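Long-range contact in alginate lyase (Bacteroides ovatus, PDB 3NNB), which probably cleaves the polysaccharide alginate by beta-elimination: residues 143-147 with 201-205. Residue numbers count along the deposited sequence, not the author numbering.
Sequences NPHLT and QLVEW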
loop_
_atom_site.group_PDB
_atom_site.type_symbol
_atom_site.label_atom_id
_atom_site.label_comp_id
_atom_site.label_asym_id
_atom_site.label_seq_id
_atom_site.Cartn_x
_atom_site.Cartn_y
_atom_site.Cartn_z
ATOM N N ASN A 143 -6.170 -1.303 18.542
ATOM C CA ASN A 143 -5.792 -2.703 18.804
ATOM C C ASN A 143 -5.191 -3.353 17.564
ATOM O O ASN A 143 -5.599 -3.043 16.440
ATOM C CB ASN A 143 -6.960 -3.482 19.373
ATOM C CG ASN A 143 -7.405 -2.963 20.708
ATOM O OD1 ASN A 143 -6.586 -2.481 21.495
ATOM N ND2 ASN A 143 -8.711 -3.064 20.984
ATOM N N PRO A 144 -4.232 -4.274 17.751
ATOM C CA PRO A 144 -3.524 -4.824 16.593
ATOM C C PRO A 144 -4.254 -6.018 15.937
ATOM O O PRO A 144 -3.767 -7.152 15.960
ATOM C CB PRO A 144 -2.159 -5.233 17.178
ATOM C CG PRO A 144 -2.489 -5.575 18.565
ATOM C CD PRO A 144 -3.532 -4.599 19.013
ATOM N N HIS A 145 -5.407 -5.715 15.341
ATOM C CA HIS A 145 -6.205 -6.673 14.572
ATOM C C HIS A 145 -7.217 -5.921 13.730
ATOM O O HIS A 145 -7.498 -4.761 13.970
ATOM C CB HIS A 145 -6.936 -7.652 15.477
ATOM C CG HIS A 145 -8.029 -7.030 16.282
ATOM N ND1 HIS A 145 -9.318 -6.868 15.793
ATOM C CD2 HIS A 145 -8.031 -6.529 17.534
ATOM C CE1 HIS A 145 -10.059 -6.302 16.721
ATOM N NE2 HIS A 145 -9.303 -6.074 17.779
ATOM N N LEU A 146 -7.757 -6.606 12.728
ATOM C CA LEU A 146 -8.761 -6.035 11.842
ATOM C C LEU A 146 -9.993 -6.967 11.778
ATOM O O LEU A 146 -10.595 -7.165 10.732
ATOM C CB LEU A 146 -8.156 -5.762 10.443
ATOM C CG LEU A 146 -7.290 -4.484 10.384
ATOM C CD1 LEU A 146 -5.865 -4.862 10.751
ATOM C CD2 LEU A 146 -7.319 -3.856 9.018
ATOM N N THR A 147 -10.441 -7.464 12.942
ATOM C CA THR A 147 -11.660 -8.248 13.009
ATOM C C THR A 147 -12.865 -7.502 12.449
ATOM O O THR A 147 -13.769 -8.134 11.864
ATOM C CB THR A 147 -11.901 -8.743 14.460
ATOM O OG1 THR A 147 -10.763 -9.514 14.833
ATOM C CG2 THR A 147 -13.198 -9.610 14.548
ATOM N N GLN A 201 2.125 -8.397 17.232
ATOM C CA GLN A 201 0.775 -8.797 17.544
ATOM C C GLN A 201 -0.122 -8.864 16.333
ATOM O O GLN A 201 -0.905 -9.788 16.161
ATOM C CB GLN A 201 0.176 -7.919 18.600
ATOM C CG GLN A 201 0.782 -8.146 19.955
ATOM C CD GLN A 201 0.138 -7.223 20.989
ATOM O OE1 GLN A 201 0.505 -6.077 21.107
ATOM N NE2 GLN A 201 -0.834 -7.727 21.704
ATOM N N LEU A 202 -0.001 -7.894 15.448
ATOM C CA LEU A 202 -0.737 -7.962 14.188
ATOM C C LEU A 202 -0.411 -9.216 13.380
ATOM O O LEU A 202 -1.310 -9.872 12.877
ATOM C CB LEU A 202 -0.458 -6.711 13.349
ATOM C CG LEU A 202 -1.182 -6.666 12.002
ATOM C CD1 LEU A 202 -2.736 -6.595 12.163
ATOM C CD2 LEU A 202 -0.662 -5.575 11.088
ATOM N N VAL A 203 0.870 -9.531 13.232
ATOM C CA VAL A 203 1.312 -10.734 12.523
ATOM C C VAL A 203 0.779 -12.023 13.164
ATOM O O VAL A 203 0.273 -12.900 12.432
ATOM C CB VAL A 203 2.843 -10.798 12.315
ATOM C CG1 VAL A 203 3.244 -12.238 11.744
ATOM C CG2 VAL A 203 3.313 -9.639 11.353
ATOM N N GLU A 204 0.791 -12.082 14.489
ATOM C CA GLU A 204 0.155 -13.184 15.207
ATOM C C GLU A 204 -1.325 -13.306 14.861
ATOM O O GLU A 204 -1.818 -14.407 14.646
ATOM C CB GLU A 204 0.332 -13.015 16.715
ATOM C CG GLU A 204 1.759 -13.324 17.142
ATOM C CD GLU A 204 2.016 -13.072 18.608
ATOM O OE1 GLU A 204 1.233 -12.391 19.275
ATOM O OE2 GLU A 204 3.049 -13.569 19.068
ATOM N N TRP A 205 -2.032 -12.178 14.830
ATOM C CA TRP A 205 -3.425 -12.197 14.466
ATOM C C TRP A 205 -3.587 -12.643 13.013
ATOM O O TRP A 205 -4.515 -13.410 12.698
ATOM C CB TRP A 205 -4.030 -10.800 14.694
ATOM C CG TRP A 205 -5.450 -10.708 14.313
ATOM C CD1 TRP A 205 -6.525 -11.128 15.051
ATOM C CD2 TRP A 205 -5.971 -10.225 13.078
ATOM N NE1 TRP A 205 -7.691 -10.905 14.350
ATOM C CE2 TRP A 205 -7.385 -10.369 13.131
ATOM C CE3 TRP A 205 -5.393 -9.722 11.909
ATOM C CZ2 TRP A 205 -8.201 -10.021 12.067
ATOM C CZ3 TRP A 205 -6.211 -9.355 10.871
ATOM C CH2 TRP A 205 -7.609 -9.517 10.952
HETATM O O HOH W 1 -10.314 -12.219 14.327
#
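W205 lays one indole face against H145 CB and the backbone N of L146: H145 CB stands 3.4 Å from the centroid of the W205 five-membered ring and 3° off its normal, a CH-pi contact, while L146 N lies 3.4 Å from W205 CH2. The imidazole is tilted at 48° to the indole five-membered ring, and its NE2 is hydrogen-bonded to D62 OD1. H145 ND1 accepts a hydrogen bond from T147 N (3.1 Å, 165°). This loop, between helix 121-136 and strand 148-151, rests on helix 189-208, part of what is probably an (alpha/alpha) toroid, as in six-hairpin relatives. P144, centre of an inverse gamma turn (phi/psi -86/67) closed by H145 N to N143 O, 2.9 Å, brings its ring to the helix, with P144 CG 3.5 Å from Q201 CB. L202 CD1 meets L146 CD1 at 3.8 Å, and both leucines also touch I168. Water 1 bridges loop and helix, accepting from W205 NE1 at 2.9 Å and hydrogen-bonded to T147 OG1 at 2.8 Å.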